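PDB 4FC4: nitrite transporter NirC from Salmonella enterica subsp. enterica serovar Typhimurium, which forms a nitrite channel in the cytoplasmic membrane, carrying nitrite both into and out of the cell. Local coordinates for the interface of chains A and B. Coordinates in Å, arbitrary orientation; residue numbers count along the deposited sequence, not the author numbering. Chains: chain A/B, Nitrite transporter NirC.

Contact 1: the interface of chains A and B. Residues chain A 170, 173-174, 178, 182; chain B 70, 73-75, 180.
With CG anti to the backbone carbonyl carbon (chi1 -72°), A:Met170 at the end of helix 150-172 runs out toward helix 67-75 of chain B, where it meets B:Ile74 and B:Ala75. This is a subunit interface of the formate/nitrite transporter (FNT) family, whose members form pentamers, and five copies make up the deposited assembly. The SD of A:Met170 sits 3.9 Å from CB of B:Ile74, the two side chains crossing at about a right angle, while CG rests 3.8 Å from the B:Ala75 methyl CB.

A:Thr174, in the loop that follows, has its side-chain rotation set from within its own chain: the hydroxyl OG1 gives a hydrogen bond of 2.8 Å to the A:Met170 backbone O. That turns the methyl CG2 to the partner, and it packs 3.4 Å from CG2 of B:Ile74, the branch that also touches the methylene groups of A:Met170.

A polar link comes from A:Arg173, whose chain is kinked at chi3 (90°). NH1 of the A:Arg173 guanidinium donates to the backbone O of B:Ile74 at 2.5 Å, a short and fairly straight bond. The acceptor lies in the guanidinium plane, but the nitrogen stands above the carbonyl plane, off the lone pairs. Since this carbonyl belongs to the C-terminal turn of helix 67-75, the positive charge may also be favoured by the helix dipole.

The ring of B:Phe180, on helix 177-192, reaches across to the opening turns of helix 176-193 of chain A. One rim carbon, CE1 of B:Phe180, presses 3.4 Å from the methyl CB of A:Ala178. At the other flank of the rim, beyond CZ, CE2 of B:Phe180 lies 4.0 Å from CA of A:Ala182, so the ring spans two alanines one helical turn apart, where small side chains let it approach the backbone.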
loop_
_atom_site.group_PDB
_atom_site.type_symbol
_atom_site.label_atom_id
_atom_site.label_comp_id
_atom_site.label_asym_id
_atom_site.label_seq_id
_atom_site.Cartn_x
_atom_site.Cartn_y
_atom_site.Cartn_z
ATOM N N MET A 170 -10.194 0.213 -16.703
ATOM C CA MET A 170 -8.798 0.405 -16.272
ATOM C C MET A 170 -8.092 -0.946 -15.918
ATOM O O MET A 170 -6.933 -1.107 -16.232
ATOM C CB MET A 170 -8.744 1.327 -15.051
ATOM C CG MET A 170 -9.058 2.790 -15.343
ATOM S SD MET A 170 -8.574 3.886 -13.956
ATOM C CE MET A 170 -9.805 3.405 -12.703
ATOM N N ARG A 173 -6.832 -2.292 -18.996
ATOM C CA ARG A 173 -5.716 -1.599 -19.618
ATOM C C ARG A 173 -4.429 -1.658 -18.793
ATOM O O ARG A 173 -3.450 -1.038 -19.157
ATOM C CB ARG A 173 -6.077 -0.169 -20.011
ATOM C CG ARG A 173 -7.434 0.064 -20.637
ATOM C CD ARG A 173 -7.656 1.598 -20.695
ATOM N NE ARG A 173 -7.128 2.099 -21.992
ATOM C CZ ARG A 173 -6.338 3.145 -22.178
ATOM N NH1 ARG A 173 -5.971 3.924 -21.190
ATOM N NH2 ARG A 173 -5.960 3.470 -23.387
ATOM N N THR A 174 -4.402 -2.487 -17.741
ATOM C CA THR A 174 -3.266 -2.539 -16.839
ATOM C C THR A 174 -2.937 -4.006 -16.467
ATOM O O THR A 174 -3.752 -4.961 -16.674
ATOM C CB THR A 174 -3.521 -1.630 -15.531
ATOM O OG1 THR A 174 -4.695 -2.045 -14.829
ATOM C CG2 THR A 174 -3.797 -0.140 -15.862
ATOM N N ALA A 178 -1.651 -3.084 -10.548
ATOM C CA ALA A 178 -2.349 -1.885 -11.028
ATOM C C ALA A 178 -3.874 -2.167 -11.137
ATOM O O ALA A 178 -4.725 -1.303 -10.868
ATOM C CB ALA A 178 -1.744 -1.424 -12.357
ATOM N N ALA A 182 -6.688 0.143 -9.368
ATOM C CA ALA A 182 -7.783 0.634 -10.166
ATOM C C ALA A 182 -9.167 0.325 -9.509
ATOM O O ALA A 182 -10.106 1.177 -9.437
ATOM C CB ALA A 182 -7.675 0.000 -11.567
ATOM N N THR B 70 -5.789 9.421 -11.680
ATOM C CA THR B 70 -5.717 8.021 -12.056
ATOM C C THR B 70 -6.704 7.675 -13.172
ATOM O O THR B 70 -6.292 7.065 -14.163
ATOM C CB THR B 70 -5.965 7.099 -10.873
ATOM O OG1 THR B 70 -5.028 7.410 -9.820
ATOM C CG2 THR B 70 -5.857 5.665 -11.316
ATOM N N ILE B 73 -5.663 9.415 -16.490
ATOM C CA ILE B 73 -4.465 8.939 -17.206
ATOM C C ILE B 73 -4.612 7.494 -17.683
ATOM O O ILE B 73 -4.234 7.138 -18.797
ATOM C CB ILE B 73 -3.189 9.085 -16.349
ATOM C CG1 ILE B 73 -2.860 10.574 -16.061
ATOM C CG2 ILE B 73 -2.016 8.375 -16.997
ATOM C CD1 ILE B 73 -1.696 10.734 -15.091
ATOM N N ILE B 74 -5.222 6.678 -16.843
ATOM C CA ILE B 74 -5.238 5.246 -17.024
ATOM C C ILE B 74 -6.484 4.840 -17.798
ATOM O O ILE B 74 -6.374 4.037 -18.677
ATOM C CB ILE B 74 -5.173 4.535 -15.696
ATOM C CG1 ILE B 74 -3.939 5.064 -14.943
ATOM C CG2 ILE B 74 -5.186 2.989 -15.876
ATOM C CD1 ILE B 74 -2.602 4.381 -15.318
ATOM N N ALA B 75 -7.647 5.409 -17.505
ATOM C CA ALA B 75 -8.811 5.155 -18.355
ATOM C C ALA B 75 -8.633 5.836 -19.722
ATOM O O ALA B 75 -9.047 5.266 -20.723
ATOM C CB ALA B 75 -10.131 5.583 -17.691
ATOM N N PHE B 180 0.564 4.807 -10.497
ATOM C CA PHE B 180 -0.542 5.084 -9.588
ATOM C C PHE B 180 -0.030 5.783 -8.329
ATOM O O PHE B 180 -0.636 6.734 -7.860
ATOM C CB PHE B 180 -1.238 3.811 -9.184
ATOM C CG PHE B 180 -2.144 3.184 -10.244
ATOM C CD1 PHE B 180 -1.612 2.505 -11.359
ATOM C CD2 PHE B 180 -3.514 3.118 -10.025
ATOM C CE1 PHE B 180 -2.422 1.871 -12.295
ATOM C CE2 PHE B 180 -4.339 2.504 -10.953
ATOM C CZ PHE B 180 -3.808 1.869 -12.094
#

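Contact 2: the interface of chains A and B. Residues chain A 162, 166, 169-170, 241, 245; chain B 37, 71, 75-76.
The phenol hydroxyl OH of A:Tyr245 is gripped from two sides by chain B. It donates to the backbone O of B:Gly76 at 2.6 Å, in the carbonyl plane, and it meets OH of B:Tyr37 tip to tip at 2.6 Å. With its proton given to the glycine carbonyl, it would be left to accept from B:Tyr37, though the direction of that bond is not seen. From B:Tyr37 OH the chain of polar contacts continues through water 1, 2.9 Å away, which lies 2.7 Å from the indole NE1 of A:Trp162.

A:Trp169 supports A:Tyr245 from within chain A: CZ2 of the indole lies over one face of the phenol ring, toward its rim. With CG anti to the backbone N (chi1 177°), the indole presents its edge to chain B, and NE1 of A:Trp169 donates to the backbone O of B:Ala75 at 2.9 Å. The bond is nearly straight (167° at H) and falls on a carbonyl lone pair.

Between these polar groups, A:Leu166 sets its two methyls against the B:Tyr37 ring, CD2 coming 3.3 Å from CZ. Farther along, the A:Met170 methyl CE meets CD2 of B:Leu71 at 3.3 Å.

In the fold, helices 150-172 and 219-248 of chain A together receive helix 24-51 of chain B and the spot where helix 67-75 ends, just before helix 80-93 begins.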
loop_
_atom_site.group_PDB
_atom_site.type_symbol
_atom_site.label_atom_id
_atom_site.label_comp_id
_atom_site.label_asym_id
_atom_site.label_seq_id
_atom_site.Cartn_x
_atom_site.Cartn_y
_atom_site.Cartn_z
ATOM N N TRP A 162 -20.776 3.944 -13.561
ATOM C CA TRP A 162 -19.708 4.697 -14.208
ATOM C C TRP A 162 -18.385 4.259 -13.537
ATOM O O TRP A 162 -17.456 3.799 -14.181
ATOM C CB TRP A 162 -19.956 6.194 -14.069
ATOM C CG TRP A 162 -19.343 6.957 -15.190
ATOM C CD1 TRP A 162 -18.408 6.491 -16.105
ATOM C CD2 TRP A 162 -19.519 8.379 -15.514
ATOM N NE1 TRP A 162 -18.039 7.487 -16.988
ATOM C CE2 TRP A 162 -18.668 8.650 -16.673
ATOM C CE3 TRP A 162 -20.298 9.423 -14.993
ATOM C CZ2 TRP A 162 -18.655 9.901 -17.302
ATOM C CZ3 TRP A 162 -20.237 10.657 -15.607
ATOM C CH2 TRP A 162 -19.444 10.882 -16.732
ATOM N N LEU A 166 -15.519 1.981 -15.141
ATOM C CA LEU A 166 -14.203 2.643 -15.176
ATOM C C LEU A 166 -13.196 1.697 -14.496
ATOM O O LEU A 166 -12.070 1.528 -14.964
ATOM C CB LEU A 166 -14.192 4.051 -14.507
ATOM C CG LEU A 166 -14.703 5.274 -15.296
ATOM C CD1 LEU A 166 -15.017 6.490 -14.424
ATOM C CD2 LEU A 166 -13.805 5.641 -16.494
ATOM N N TRP A 169 -12.740 -1.227 -16.963
ATOM C CA TRP A 169 -11.977 -0.685 -18.084
ATOM C C TRP A 169 -10.511 -0.494 -17.777
ATOM O O TRP A 169 -9.646 -0.939 -18.511
ATOM C CB TRP A 169 -12.661 0.634 -18.519
ATOM C CG TRP A 169 -12.009 1.386 -19.603
ATOM C CD1 TRP A 169 -11.088 2.412 -19.456
ATOM C CD2 TRP A 169 -12.219 1.229 -21.059
ATOM N NE1 TRP A 169 -10.718 2.926 -20.687
ATOM C CE2 TRP A 169 -11.367 2.244 -21.707
ATOM C CE3 TRP A 169 -13.017 0.392 -21.879
ATOM C CZ2 TRP A 169 -11.312 2.381 -23.124
ATOM C CZ3 TRP A 169 -12.966 0.574 -23.312
ATOM C CH2 TRP A 169 -12.113 1.502 -23.896
ATOM N N MET A 170 -10.194 0.213 -16.703
ATOM C CA MET A 170 -8.798 0.405 -16.272
ATOM C C MET A 170 -8.092 -0.946 -15.918
ATOM O O MET A 170 -6.933 -1.107 -16.232
ATOM C CB MET A 170 -8.744 1.327 -15.051
ATOM C CG MET A 170 -9.058 2.790 -15.343
ATOM S SD MET A 170 -8.574 3.886 -13.956
ATOM C CE MET A 170 -9.805 3.405 -12.703
ATOM N N MET A 241 -19.783 4.721 -20.793
ATOM C CA MET A 241 -18.581 3.906 -21.050
ATOM C C MET A 241 -18.464 3.275 -22.466
ATOM O O MET A 241 -17.550 3.592 -23.244
ATOM C CB MET A 241 -18.386 2.883 -19.949
ATOM C CG MET A 241 -18.028 3.571 -18.599
ATOM S SD MET A 241 -16.370 4.295 -18.543
ATOM C CE MET A 241 -15.373 2.899 -19.083
ATOM N N TYR A 245 -16.500 5.447 -24.896
ATOM C CA TYR A 245 -15.214 5.073 -25.459
ATOM C C TYR A 245 -15.288 4.662 -26.914
ATOM O O TYR A 245 -14.339 4.937 -27.661
ATOM C CB TYR A 245 -14.404 4.078 -24.633
ATOM C CG TYR A 245 -13.715 4.787 -23.501
ATOM C CD1 TYR A 245 -12.605 5.639 -23.740
ATOM C CD2 TYR A 245 -14.218 4.683 -22.169
ATOM C CE1 TYR A 245 -12.007 6.337 -22.675
ATOM C CE2 TYR A 245 -13.620 5.380 -21.106
ATOM C CZ TYR A 245 -12.522 6.200 -21.348
ATOM O OH TYR A 245 -11.923 6.875 -20.269
ATOM N N TYR B 37 -14.329 12.845 -14.812
ATOM C CA TYR B 37 -13.473 11.961 -13.989
ATOM C C TYR B 37 -12.907 12.707 -12.825
ATOM O O TYR B 37 -12.982 12.216 -11.683
ATOM C CB TYR B 37 -12.336 11.349 -14.792
ATOM C CG TYR B 37 -12.798 10.364 -15.895
ATOM C CD1 TYR B 37 -14.138 9.894 -15.965
ATOM C CD2 TYR B 37 -11.884 9.896 -16.836
ATOM C CE1 TYR B 37 -14.517 9.032 -16.945
ATOM C CE2 TYR B 37 -12.266 9.031 -17.819
ATOM C CZ TYR B 37 -13.572 8.606 -17.884
ATOM O OH TYR B 37 -13.905 7.767 -18.935
ATOM N N LEU B 71 -7.970 8.083 -13.026
ATOM C CA LEU B 71 -8.970 7.976 -14.091
ATOM C C LEU B 71 -8.500 8.666 -15.347
ATOM O O LEU B 71 -8.456 8.072 -16.386
ATOM C CB LEU B 71 -10.350 8.538 -13.649
ATOM C CG LEU B 71 -11.092 7.794 -12.503
ATOM C CD1 LEU B 71 -12.411 8.473 -12.149
ATOM C CD2 LEU B 71 -11.287 6.297 -12.798
ATOM N N ALA B 75 -7.647 5.409 -17.505
ATOM C CA ALA B 75 -8.811 5.155 -18.355
ATOM C C ALA B 75 -8.633 5.836 -19.722
ATOM O O ALA B 75 -9.047 5.266 -20.723
ATOM C CB ALA B 75 -10.131 5.583 -17.691
ATOM N N GLY B 76 -8.060 7.048 -19.755
ATOM C CA GLY B 76 -7.844 7.776 -21.016
ATOM C C GLY B 76 -8.865 8.871 -21.128
ATOM O O GLY B 76 -10.058 8.613 -20.927
HETATM O O HOH W 1 -16.766 7.599 -19.406
#

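Contact 1 and contact 2 are neighbouring patches of one subunit interface, the centres of their C-alpha atoms about 8 Å apart. They share A:Met170 and B:Ala75, and in both, helix 150-172 of chain A faces helix 67-75 of chain B. Contact 1 extends to the start of helix 176-193 and contact 2 to helix 219-248. Between them, three successive carbonyls at the close of helix 67-75 receive side-chain donors from the adjacent subunit. Repeated around the five-chain assembly, this would steady the break before helix 80-93 as well as joining the channels into a pentamer.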